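Local structure of cyanuric acid amidohydrolase (Azorhizobium caulinodans, 4NQ3) at residues Pro115-Phe119 with Leu231-Glu235; Val153-Leu159 with Ser224-Glu230; Gly185-Ala190 with Val211-Asp215. The protein hydrolyses cyanuric acid, opening its s-triazine ring to give carboxybiuret, which spontaneously loses carbon dioxide to form biuret in the breakdown of herbicides such as atrazine. All coordinates share one frame. Residue numbers count along the deposited sequence, not the author numbering.

Contact 1: Pro115-Phe119 with Leu231-Glu235; sequences PDLPF and LLGHE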
ATOM      1  N   PRO A 115      -7.578  -5.631  33.603  1.00 26.53           N
ATOM      2  CA  PRO A 115      -8.087  -4.268  33.589  1.00 25.94           C
ATOM      3  C   PRO A 115      -7.429  -3.525  32.451  1.00 27.95           C
ATOM      4  O   PRO A 115      -6.445  -4.023  31.874  1.00 32.18           O
ATOM      5  CB  PRO A 115      -7.632  -3.702  34.932  1.00 22.10           C
ATOM      6  CG  PRO A 115      -7.239  -4.893  35.739  1.00 26.71           C
ATOM      7  CD  PRO A 115      -6.717  -5.881  34.765  1.00 25.74           C
ATOM      8  N   ASP A 116      -7.904  -2.316  32.199  1.00 24.02           N
ATOM      9  CA  ASP A 116      -7.297  -1.479  31.199  1.00 24.36           C
ATOM     10  C   ASP A 116      -5.814  -1.303  31.511  1.00 29.14           C
ATOM     11  O   ASP A 116      -5.388  -1.372  32.670  1.00 40.61           O
ATOM     12  CB  ASP A 116      -8.028  -0.151  31.144  1.00 28.16           C
ATOM     13  CG  ASP A 116      -9.297  -0.229  30.306  1.00 39.75           C
ATOM     14  OD1 ASP A 116      -9.693  -1.373  29.937  1.00 41.80           O
ATOM     15  OD2 ASP A 116      -9.900   0.849  30.036  1.00 41.97           O
ATOM     16  N   LEU A 117      -5.028  -1.140  30.457  1.00 27.77           N
ATOM     17  CA  LEU A 117      -3.586  -0.959  30.567  1.00 24.62           C
ATOM     18  C   LEU A 117      -3.220   0.502  30.393  1.00 28.50           C
ATOM     19  O   LEU A 117      -3.421   1.050  29.299  1.00 39.39           O
ATOM     20  CB  LEU A 117      -2.869  -1.786  29.500  1.00 18.15           C
ATOM     21  CG  LEU A 117      -1.365  -1.567  29.383  1.00 25.78           C
ATOM     22  CD1 LEU A 117      -0.652  -2.152  30.582  1.00 29.16           C
ATOM     23  CD2 LEU A 117      -0.828  -2.129  28.072  1.00 19.78           C
ATOM     24  N   PRO A 118      -2.666   1.127  31.451  1.00 26.17           N
ATOM     25  CA  PRO A 118      -2.155   2.511  31.400  1.00 28.12           C
ATOM     26  C   PRO A 118      -1.205   2.684  30.223  1.00 33.40           C
ATOM     27  O   PRO A 118      -0.345   1.830  30.029  1.00 40.35           O
ATOM     28  CB  PRO A 118      -1.413   2.672  32.721  1.00 23.18           C
ATOM     29  CG  PRO A 118      -1.980   1.610  33.619  1.00 22.88           C
ATOM     30  CD  PRO A 118      -2.361   0.465  32.729  1.00 26.38           C
ATOM     31  N   PHE A 119      -1.378   3.736  29.430  1.00 32.00           N
ATOM     32  CA  PHE A 119      -0.590   3.900  28.209  1.00 34.24           C
ATOM     33  C   PHE A 119       0.908   3.930  28.489  1.00 36.72           C
ATOM     34  O   PHE A 119       1.725   3.613  27.621  1.00 45.90           O
ATOM     35  CB  PHE A 119      -1.005   5.177  27.481  1.00 37.31           C
ATOM     36  CG  PHE A 119      -2.360   5.100  26.846  1.00 33.08           C
ATOM     37  CD1 PHE A 119      -2.874   3.888  26.431  1.00 35.22           C
ATOM     38  CD2 PHE A 119      -3.141   6.242  26.709  1.00 32.30           C
ATOM     39  CE1 PHE A 119      -4.131   3.819  25.846  1.00 39.89           C
ATOM     40  CE2 PHE A 119      -4.408   6.184  26.138  1.00 31.74           C
ATOM     41  CZ  PHE A 119      -4.904   4.976  25.713  1.00 36.81           C
ATOM     42  N   LEU A 231      -9.034  -2.576  21.785  1.00 20.51           N
ATOM     43  CA  LEU A 231      -9.218  -2.848  23.205  1.00 18.90           C
ATOM     44  C   LEU A 231      -8.201  -2.080  24.035  1.00 17.89           C
ATOM     45  O   LEU A 231      -7.126  -1.779  23.545  1.00 19.73           O
ATOM     46  CB  LEU A 231      -9.113  -4.350  23.476  1.00 22.32           C
ATOM     47  CG  LEU A 231      -7.732  -5.016  23.572  1.00 18.43           C
ATOM     48  CD1 LEU A 231      -7.891  -6.394  24.138  1.00 20.35           C
ATOM     49  CD2 LEU A 231      -7.074  -5.116  22.250  1.00 16.43           C
ATOM     50  N   LEU A 232      -8.511  -1.790  25.293  1.00 18.77           N
ATOM     51  CA  LEU A 232      -7.548  -1.076  26.120  1.00 27.19           C
ATOM     52  C   LEU A 232      -6.821  -1.985  27.104  1.00 30.39           C
ATOM     53  O   LEU A 232      -5.793  -1.590  27.665  1.00 35.36           O
ATOM     54  CB  LEU A 232      -8.223   0.065  26.870  1.00 29.35           C
ATOM     55  CG  LEU A 232      -8.782   1.115  25.916  1.00 27.50           C
ATOM     56  CD1 LEU A 232      -9.391   2.220  26.729  1.00 15.91           C
ATOM     57  CD2 LEU A 232      -7.692   1.641  24.944  1.00 16.34           C
ATOM     58  N   GLY A 233      -7.361  -3.191  27.303  1.00 22.06           N
ATOM     59  CA  GLY A 233      -6.741  -4.217  28.140  1.00 24.10           C
ATOM     60  C   GLY A 233      -6.233  -5.445  27.381  1.00 26.85           C
ATOM     61  O   GLY A 233      -5.749  -5.335  26.240  1.00 27.46           O
ATOM     62  N   HIS A 234      -6.302  -6.612  28.023  1.00 24.32           N
ATOM     63  CA  HIS A 234      -5.835  -7.858  27.405  1.00 20.03           C
ATOM     64  C   HIS A 234      -6.880  -8.974  27.458  1.00 19.16           C
ATOM     65  O   HIS A 234      -7.683  -9.034  28.393  1.00 21.36           O
ATOM     66  CB  HIS A 234      -4.556  -8.372  28.088  1.00 18.91           C
ATOM     67  CG  HIS A 234      -3.451  -7.366  28.177  1.00 19.49           C
ATOM     68  ND1 HIS A 234      -3.403  -6.401  29.157  1.00 31.79           N
ATOM     69  CD2 HIS A 234      -2.351  -7.177  27.410  1.00 22.24           C
ATOM     70  CE1 HIS A 234      -2.321  -5.659  28.990  1.00 27.28           C
ATOM     71  NE2 HIS A 234      -1.663  -6.108  27.936  1.00 21.51           N
ATOM     72  N   GLU A 235      -6.863  -9.857  26.457  1.00 26.24           N
ATOM     73  CA  GLU A 235      -7.592 -11.131  26.541  1.00 23.98           C
ATOM     74  C   GLU A 235      -6.569 -12.249  26.557  1.00 22.71           C
ATOM     75  O   GLU A 235      -5.665 -12.267  25.732  1.00 31.62           O
ATOM     76  CB  GLU A 235      -8.544 -11.315  25.380  1.00 21.55           C
ATOM     77  CG  GLU A 235      -9.362 -10.070  25.104  1.00 33.47           C
ATOM     78  CD  GLU A 235     -10.746 -10.124  25.732  1.00 44.15           C
ATOM     79  OE1 GLU A 235     -11.735 -10.237  24.963  1.00 45.77           O
ATOM     80  OE2 GLU A 235     -10.842 -10.027  26.985  1.00 50.08           O
TER
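Two irregular loops meet here: residues 115-119, which follow strand 106-113, and residues 231-235, which lead into strand 235-242. Leu231 makes no contact with 115-119; its side chain packs on Lys156 instead. Leu232 does most of the joining. Its side chain points toward the other loop, with CB 3.6 Å from Asp116 CG and CD2 4.3 Å from Phe119 CE1, at the edge of the phenyl ring, while its carbonyl O accepts the hydrogen bond that ties the loops together, 2.9 Å from Leu117 N and nearly straight at 161°. Gly233 follows, its CA 4.1 Å from Asp116 CA. With phi/psi near -112°/-147°, a CB on it would lie only 3.0 Å from Pro115 O, so the missing side chain lets the two backbones come close. At His234 the contact turns inward: Leu117 CD2 sits 3.9 Å from CE1 of the obliquely placed imidazole, whose ND1 and NE2 hydrogen-bond to Thr114 and Gln127. Leu117 and His234 together reach helix 125-141, where both touch Met130. Glu235 is out of reach of 115-119 and starts strand 235-242, beside Lys156. The contact thus brings together the exit of the first strand and the entry to the last in the 1-4-2-3 sheet of repeating unit B, one of three alike units in this YjgF-like chain.

Contact 2: Val153-Leu159 with Ser224-Glu230; sequences VQVKCPL and SCSSGIE. With BR8 (barbituric acid), chain C.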
ATOM      1  N   VAL A 153      -0.265 -20.044  24.492  1.00 23.81           N
ATOM      2  CA  VAL A 153      -0.958 -18.966  25.178  1.00 22.33           C
ATOM      3  C   VAL A 153      -1.195 -17.800  24.224  1.00 25.84           C
ATOM      4  O   VAL A 153      -0.251 -17.129  23.800  1.00 29.28           O
ATOM      5  CB  VAL A 153      -0.186 -18.498  26.403  1.00 23.22           C
ATOM      6  CG1 VAL A 153      -0.961 -17.405  27.132  1.00 22.21           C
ATOM      7  CG2 VAL A 153       0.030 -19.679  27.303  1.00 32.40           C
ATOM      8  N   GLN A 154      -2.460 -17.596  23.858  1.00 24.02           N
ATOM      9  CA  GLN A 154      -2.858 -16.496  22.986  1.00 26.20           C
ATOM     10  C   GLN A 154      -3.140 -15.261  23.823  1.00 18.45           C
ATOM     11  O   GLN A 154      -3.819 -15.351  24.812  1.00 28.99           O
ATOM     12  CB  GLN A 154      -4.086 -16.902  22.170  1.00 24.37           C
ATOM     13  CG  GLN A 154      -4.579 -15.875  21.202  1.00 20.64           C
ATOM     14  CD  GLN A 154      -3.531 -15.495  20.200  1.00 25.89           C
ATOM     15  OE1 GLN A 154      -2.985 -16.341  19.487  1.00 31.59           O
ATOM     16  NE2 GLN A 154      -3.216 -14.210  20.150  1.00 31.60           N
ATOM     17  N   VAL A 155      -2.604 -14.116  23.440  1.00 18.62           N
ATOM     18  CA  VAL A 155      -2.897 -12.875  24.134  1.00 18.35           C
ATOM     19  C   VAL A 155      -3.288 -11.802  23.124  1.00 23.28           C
ATOM     20  O   VAL A 155      -2.623 -11.628  22.104  1.00 25.17           O
ATOM     21  CB  VAL A 155      -1.706 -12.390  24.980  1.00 19.69           C
ATOM     22  CG1 VAL A 155      -1.893 -10.942  25.426  1.00 20.01           C
ATOM     23  CG2 VAL A 155      -1.550 -13.273  26.165  1.00 20.25           C
ATOM     24  N   LYS A 156      -4.380 -11.100  23.407  1.00 21.49           N
ATOM     25  CA  LYS A 156      -4.767  -9.945  22.626  1.00 20.50           C
ATOM     26  C   LYS A 156      -4.360  -8.720  23.419  1.00 20.22           C
ATOM     27  O   LYS A 156      -4.771  -8.574  24.567  1.00 22.78           O
ATOM     28  CB  LYS A 156      -6.262  -9.940  22.365  1.00 20.72           C
ATOM     29  CG  LYS A 156      -6.698  -8.857  21.409  1.00 14.96           C
ATOM     30  CD  LYS A 156      -6.318  -9.226  20.030  1.00 14.72           C
ATOM     31  CE  LYS A 156      -6.094  -8.016  19.158  1.00 19.11           C
ATOM     32  NZ  LYS A 156      -5.530  -8.401  17.824  1.00 17.76           N
ATOM     33  N   CYS A 157      -3.522  -7.861  22.845  1.00 19.93           N
ATOM     34  CA  CYS A 157      -3.026  -6.714  23.608  1.00 20.48           C
ATOM     35  C   CYS A 157      -3.264  -5.406  22.871  1.00 18.92           C
ATOM     36  O   CYS A 157      -3.465  -5.402  21.663  1.00 21.36           O
ATOM     37  CB  CYS A 157      -1.536  -6.860  23.890  1.00 20.57           C
ATOM     38  SG  CYS A 157      -0.595  -7.126  22.353  1.00 28.52           S
ATOM     39  N   PRO A 158      -3.178  -4.283  23.589  1.00 18.32           N
ATOM     40  CA  PRO A 158      -3.506  -2.979  23.016  1.00 18.18           C
ATOM     41  C   PRO A 158      -2.363  -2.413  22.202  1.00 21.11           C
ATOM     42  O   PRO A 158      -1.394  -3.140  21.977  1.00 24.35           O
ATOM     43  CB  PRO A 158      -3.790  -2.119  24.255  1.00 16.52           C
ATOM     44  CG  PRO A 158      -2.986  -2.724  25.312  1.00 20.52           C
ATOM     45  CD  PRO A 158      -2.989  -4.204  25.048  1.00 23.96           C
ATOM     46  N   LEU A 159      -2.508  -1.174  21.724  1.00 21.40           N
ATOM     47  CA  LEU A 159      -1.437  -0.476  21.015  1.00 16.90           C
ATOM     48  C   LEU A 159      -1.607   1.014  21.232  1.00 20.30           C
ATOM     49  O   LEU A 159      -2.567   1.440  21.867  1.00 27.72           O
ATOM     50  CB  LEU A 159      -1.452  -0.812  19.522  1.00 16.95           C
ATOM     51  CG  LEU A 159      -2.751  -0.522  18.746  1.00 19.57           C
ATOM     52  CD1 LEU A 159      -2.934   0.970  18.489  1.00 18.81           C
ATOM     53  CD2 LEU A 159      -2.788  -1.286  17.455  1.00 15.40           C
ATOM     54  N   SER A 224       1.856 -16.406  22.045  1.00 32.00           N
ATOM     55  CA  SER A 224       1.369 -15.897  20.774  1.00 27.47           C
ATOM     56  C   SER A 224       0.583 -14.601  20.997  1.00 25.80           C
ATOM     57  O   SER A 224      -0.519 -14.617  21.509  1.00 24.65           O
ATOM     58  CB  SER A 224       0.516 -16.932  20.074  1.00 25.87           C
ATOM     59  OG  SER A 224      -0.093 -16.361  18.934  1.00 30.88           O
ATOM     60  N   CYS A 225       1.163 -13.468  20.627  1.00 29.98           N
ATOM     61  CA  CYS A 225       0.546 -12.183  20.928  1.00 27.64           C
ATOM     62  C   CYS A 225       0.095 -11.422  19.700  1.00 26.71           C
ATOM     63  O   CYS A 225       0.797 -11.369  18.692  1.00 35.37           O
ATOM     64  CB  CYS A 225       1.519 -11.354  21.725  1.00 27.27           C
ATOM     65  SG  CYS A 225       2.012 -12.302  23.158  1.00 41.60           S
ATOM     66  N   SER A 226      -1.089 -10.837  19.802  1.00 23.35           N
ATOM     67  CA  SER A 226      -1.723 -10.125  18.706  1.00 19.34           C
ATOM     68  C   SER A 226      -2.243  -8.788  19.236  1.00 21.49           C
ATOM     69  O   SER A 226      -3.012  -8.741  20.211  1.00 20.68           O
ATOM     70  CB  SER A 226      -2.852 -10.969  18.114  1.00 24.58           C
ATOM     71  OG  SER A 226      -3.537 -10.282  17.094  1.00 25.81           O
ATOM     72  N   SER A 227      -1.786  -7.702  18.619  1.00 19.08           N
ATOM     73  CA  SER A 227      -2.088  -6.362  19.096  1.00 18.80           C
ATOM     74  C   SER A 227      -3.276  -5.798  18.297  1.00 18.32           C
ATOM     75  O   SER A 227      -3.519  -6.213  17.176  1.00 18.65           O
ATOM     76  CB  SER A 227      -0.841  -5.480  18.978  1.00 19.35           C
ATOM     77  OG  SER A 227      -1.015  -4.202  19.567  1.00 19.17           O
ATOM     78  N   GLY A 228      -4.036  -4.877  18.872  1.00 17.87           N
ATOM     79  CA  GLY A 228      -5.167  -4.328  18.162  1.00 17.43           C
ATOM     80  C   GLY A 228      -5.604  -2.984  18.699  1.00 23.74           C
ATOM     81  O   GLY A 228      -5.424  -2.674  19.866  1.00 22.78           O
ATOM     82  N   ILE A 229      -6.189  -2.173  17.833  1.00 25.86           N
ATOM     83  CA  ILE A 229      -6.604  -0.835  18.224  1.00 27.81           C
ATOM     84  C   ILE A 229      -7.886  -0.855  19.036  1.00 26.45           C
ATOM     85  O   ILE A 229      -8.237   0.144  19.668  1.00 25.18           O
ATOM     86  CB  ILE A 229      -6.797   0.070  16.983  1.00 24.93           C
ATOM     87  CG1 ILE A 229      -6.977   1.526  17.386  1.00 20.54           C
ATOM     88  CG2 ILE A 229      -7.971  -0.388  16.160  1.00 16.45           C
ATOM     89  CD1 ILE A 229      -6.904   2.449  16.184  1.00 27.77           C
ATOM     90  N   GLU A 230      -8.572  -1.996  19.042  1.00 21.63           N
ATOM     91  CA  GLU A 230      -9.944  -2.057  19.556  1.00 15.29           C
ATOM     92  C   GLU A 230     -10.110  -2.444  21.024  1.00 20.03           C
ATOM     93  O   GLU A 230     -11.229  -2.672  21.462  1.00 27.89           O
ATOM     94  CB  GLU A 230     -10.768  -3.046  18.728  1.00 15.07           C
ATOM     95  CG  GLU A 230     -10.308  -4.514  18.788  1.00 23.16           C
ATOM     96  CD  GLU A 230      -9.143  -4.773  17.820  1.00 31.54           C
ATOM     97  OE1 GLU A 230      -8.851  -3.847  17.029  1.00 35.98           O
ATOM     98  OE2 GLU A 230      -8.565  -5.894  17.796  1.00 25.93           O
TER
HETATM   99  N1  BR8 C 401      -2.387  -7.731  15.104  1.00 21.67           N
HETATM  100  C2  BR8 C 401      -3.171  -8.211  14.112  1.00 23.39           C
HETATM  101  O2  BR8 C 401      -4.255  -7.689  13.935  1.00 22.38           O
HETATM  102  N3  BR8 C 401      -2.743  -9.244  13.327  1.00 31.64           N
HETATM  103  C4  BR8 C 401      -1.473  -9.849  13.514  1.00 29.46           C
HETATM  104  O4  BR8 C 401      -1.121 -10.770  12.784  1.00 35.02           O
HETATM  105  C5  BR8 C 401      -0.510  -9.428  14.626  1.00 22.87           C
HETATM  106  C6  BR8 C 401      -1.135  -8.268  15.389  1.00 18.61           C
HETATM  107  O8  BR8 C 401      -0.518  -7.764  16.300  1.00 24.37           O
HETATM  108  O   HOH W   1      -1.525 -14.218  17.647  1.00 41.11           O
HETATM  109  O   HOH W   2      -5.582  -0.959  21.743  1.00 16.55           O
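Strands 153-157 and 224-227 run parallel, and side chains alternate between two faces of the sheet. Backbone hydrogen bonds, such as Cys157 N to Ser226 O at 2.8 Å, set Lys156 beside Ser226. The Lys156 side chain bends once, at a p chi2, then extends through t chi3 and chi4, so that NZ arrives 2.8 Å from OG of Ser226, a t rotamer, and is hydrogen-bonded to it. NZ also makes a weak bond to Ser227 O (3.0 Å) and a long salt bridge to Glu230 OE2 (3.9 Å), a carboxylate paired more strongly with Arg52. On the same face, Gln154 curls back through p chi2, and water 1 links its NE2 to Ser224 OG. The other face carries Val155, Cys157, Cys225 and Ser227; there the t rotamer of Ser227 sends OG to Pro158 O at 2.7 Å. The backbone of Ser227 holds barbituric acid, its N donating to O8 (2.6 Å) and its O accepting from N1 (2.8 Å). A side chain on Gly228 would strike Lys156 CE. Lys156 and the nucleophile Ser226 form a Ser-Lys catalytic dyad, one of three potential dyads in the threefold-symmetric active site.

Contact 3: Gly185-Ala190 with Val211-Asp215; sequences GLSRGA and VICAD. With BR8 (barbituric acid), chain C.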
ATOM      1  N   GLY A 185       4.640  -3.784  18.312  1.00 21.86           N
ATOM      2  CA  GLY A 185       5.705  -4.718  18.605  1.00 21.59           C
ATOM      3  C   GLY A 185       6.013  -4.737  20.102  1.00 20.19           C
ATOM      4  O   GLY A 185       6.160  -5.818  20.689  1.00 16.56           O
ATOM      5  N   LEU A 186       6.089  -3.553  20.722  1.00 15.95           N
ATOM      6  CA  LEU A 186       6.398  -3.451  22.146  1.00 16.34           C
ATOM      7  C   LEU A 186       5.301  -4.152  22.943  1.00 26.70           C
ATOM      8  O   LEU A 186       5.561  -4.897  23.899  1.00 29.39           O
ATOM      9  CB  LEU A 186       6.533  -1.979  22.588  1.00 14.94           C
ATOM     10  CG  LEU A 186       7.815  -1.324  22.054  1.00 17.38           C
ATOM     11  CD1 LEU A 186       7.910   0.143  22.303  1.00 15.73           C
ATOM     12  CD2 LEU A 186       8.951  -2.029  22.652  1.00 15.22           C
ATOM     13  N   SER A 187       4.057  -3.910  22.551  1.00 23.72           N
ATOM     14  CA  SER A 187       2.962  -4.501  23.287  1.00 21.32           C
ATOM     15  C   SER A 187       2.977  -6.031  23.148  1.00 27.96           C
ATOM     16  O   SER A 187       2.766  -6.745  24.141  1.00 23.43           O
ATOM     17  CB  SER A 187       1.627  -3.924  22.842  1.00 17.95           C
ATOM     18  OG  SER A 187       0.602  -4.546  23.600  1.00 22.04           O
ATOM     19  N   ARG A 188       3.218  -6.536  21.933  1.00 14.69           N
ATOM     20  CA  ARG A 188       3.315  -7.979  21.749  1.00 20.25           C
ATOM     21  C   ARG A 188       4.480  -8.516  22.577  1.00 20.83           C
ATOM     22  O   ARG A 188       4.359  -9.543  23.251  1.00 25.45           O
ATOM     23  CB  ARG A 188       3.510  -8.361  20.269  1.00 21.19           C
ATOM     24  CG  ARG A 188       2.304  -8.213  19.348  1.00 22.02           C
ATOM     25  CD  ARG A 188       2.601  -8.742  17.941  1.00 17.91           C
ATOM     26  NE  ARG A 188       3.694  -7.989  17.345  1.00 31.67           N
ATOM     27  CZ  ARG A 188       3.541  -7.072  16.390  1.00 30.17           C
ATOM     28  NH1 ARG A 188       2.334  -6.816  15.902  1.00 30.14           N
ATOM     29  NH2 ARG A 188       4.594  -6.418  15.909  1.00 25.68           N
ATOM     30  N   GLY A 189       5.598  -7.796  22.538  1.00 22.86           N
ATOM     31  CA  GLY A 189       6.811  -8.212  23.212  1.00 21.52           C
ATOM     32  C   GLY A 189       6.658  -8.278  24.716  1.00 21.31           C
ATOM     33  O   GLY A 189       7.043  -9.278  25.330  1.00 20.93           O
ATOM     34  N   ALA A 190       6.122  -7.213  25.314  1.00 22.10           N
ATOM     35  CA  ALA A 190       5.901  -7.194  26.758  1.00 22.68           C
ATOM     36  C   ALA A 190       4.945  -8.304  27.174  1.00 21.40           C
ATOM     37  O   ALA A 190       5.185  -9.007  28.141  1.00 32.47           O
ATOM     38  CB  ALA A 190       5.386  -5.866  27.206  1.00 24.40           C
ATOM     39  N   VAL A 211      15.363  -4.434  28.578  1.00 39.93           N
ATOM     40  CA  VAL A 211      15.372  -5.728  27.897  1.00 37.25           C
ATOM     41  C   VAL A 211      14.276  -5.896  26.813  1.00 38.44           C
ATOM     42  O   VAL A 211      14.506  -6.509  25.769  1.00 40.73           O
ATOM     43  CB  VAL A 211      15.209  -6.858  28.943  1.00 36.24           C
ATOM     44  CG1 VAL A 211      14.563  -8.089  28.339  1.00 41.27           C
ATOM     45  CG2 VAL A 211      16.531  -7.178  29.609  1.00 33.01           C
ATOM     46  N   ILE A 212      13.092  -5.349  27.074  1.00 35.52           N
ATOM     47  CA  ILE A 212      11.929  -5.550  26.212  1.00 34.31           C
ATOM     48  C   ILE A 212      12.124  -5.063  24.782  1.00 32.83           C
ATOM     49  O   ILE A 212      12.362  -3.868  24.534  1.00 31.37           O
ATOM     50  CB  ILE A 212      10.686  -4.845  26.811  1.00 36.73           C
ATOM     51  CG1 ILE A 212      10.422  -5.393  28.223  1.00 25.31           C
ATOM     52  CG2 ILE A 212       9.486  -5.014  25.886  1.00 24.59           C
ATOM     53  CD1 ILE A 212       9.373  -4.663  28.995  1.00 31.83           C
ATOM     54  N   CYS A 213      11.944  -5.986  23.842  1.00 32.22           N
ATOM     55  CA  CYS A 213      12.202  -5.723  22.418  1.00 35.91           C
ATOM     56  C   CYS A 213      13.622  -5.229  22.208  1.00 36.50           C
ATOM     57  O   CYS A 213      13.859  -4.321  21.414  1.00 44.57           O
ATOM     58  CB  CYS A 213      11.224  -4.699  21.856  1.00 34.03           C
ATOM     59  SG  CYS A 213       9.565  -5.349  21.705  1.00 34.18           S
ATOM     60  N   ALA A 214      14.552  -5.827  22.944  1.00 31.61           N
ATOM     61  CA  ALA A 214      15.966  -5.509  22.845  1.00 33.92           C
ATOM     62  C   ALA A 214      16.764  -6.811  22.903  1.00 35.45           C
ATOM     63  O   ALA A 214      17.556  -7.089  22.011  1.00 46.57           O
ATOM     64  CB  ALA A 214      16.377  -4.560  23.945  1.00 28.88           C
ATOM     65  N   ASP A 215      16.546  -7.612  23.947  1.00 34.40           N
ATOM     66  CA  ASP A 215      17.185  -8.927  24.061  1.00 38.49           C
ATOM     67  C   ASP A 215      16.298 -10.032  23.490  1.00 36.90           C
ATOM     68  O   ASP A 215      15.580 -10.712  24.235  1.00 38.55           O
ATOM     69  CB  ASP A 215      17.537  -9.246  25.521  1.00 47.13           C
ATOM     70  CG  ASP A 215      18.432 -10.490  25.663  1.00 57.20           C
ATOM     71  OD1 ASP A 215      18.738 -11.146  24.636  1.00 56.84           O
ATOM     72  OD2 ASP A 215      18.827 -10.817  26.811  1.00 62.12           O
TER
HETATM   73  N1  BR8 C 401      -2.387  -7.731  15.104  1.00 21.67           N
HETATM   74  C2  BR8 C 401      -3.171  -8.211  14.112  1.00 23.39           C
HETATM   75  O2  BR8 C 401      -4.255  -7.689  13.935  1.00 22.38           O
HETATM   76  N3  BR8 C 401      -2.743  -9.244  13.327  1.00 31.64           N
HETATM   77  C4  BR8 C 401      -1.473  -9.849  13.514  1.00 29.46           C
HETATM   78  O4  BR8 C 401      -1.121 -10.770  12.784  1.00 35.02           O
HETATM   79  C5  BR8 C 401      -0.510  -9.428  14.626  1.00 22.87           C
HETATM   80  C6  BR8 C 401      -1.135  -8.268  15.389  1.00 18.61           C
HETATM   81  O8  BR8 C 401      -0.518  -7.764  16.300  1.00 24.37           O
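Cys213, Ile212 and Leu186 account for most of the surface buried where a turn, 211-215, rests against helix 180-199. The turn is of type II form: Ile212 (phi/psi -60°/123°) and Cys213 (56°/40°) occupy its corners, and Ala214 N closes it with a weak hydrogen bond to Val211 O. Both corner side chains point toward the helix. Cys213 enters deepest. Its SG lies 3.5 Å from Leu186 CD2, 3.6 Å from Gly185 O and 4.2 Å from Gly189 CA. Gly189 stands one helical turn after Gly185, to which it is joined by the bond from Gly189 N to Gly185 O (2.8 Å). A CB on Gly189 would come within 2.8 Å of Cys213 SG, a clash, so its bare backbone makes room for the thiol. Ile212 lies further along the helix: its CG2 is 4.1 Å from Ala190 N and 4.4 Å from both Ala190 CB and Leu186 CD2. Leu186 CD2 therefore touches both the sulfur and the isoleucine. Val128 of helix 125-141 touches both Ile212 and Ala190. Arg188 takes no part in this packing; from the same helix it donates from NH1 to O8 of barbituric acid at 3.0 Å, and its NE pairs with Glu337. Since the side chains that meet are apolar or carry sulfur, and no hydrogen bond joins the two segments, the fit rests on shape and van der Waals contact, and the turn packs on the helix without engaging the substrate-binding arginine.

In the fold
All three contacts belong to repeating unit B, but at different depths. Contact 2 is the core, about 7 Å between its centre and that of the chain; contacts 1 and 3 each lie about 16 Å out, contact 1 partly exposed and contact 3 buried. Chemistry follows place: regular strand pairing and a polar catalytic cluster in contact 2, one backbone bond with mixed packing in contact 1, apolar packing in contact 3. Contact 2 touches both others. Glu235 O probably hydrogen-bonds to Lys156 N, and Cys157 and Cys225 meet Ser187 and Arg188. Contact 2 reaches barbituric acid, as does segment 185-190 through Arg188, which stands apart from contact 3's packing; contacts 1 and 3 do not touch.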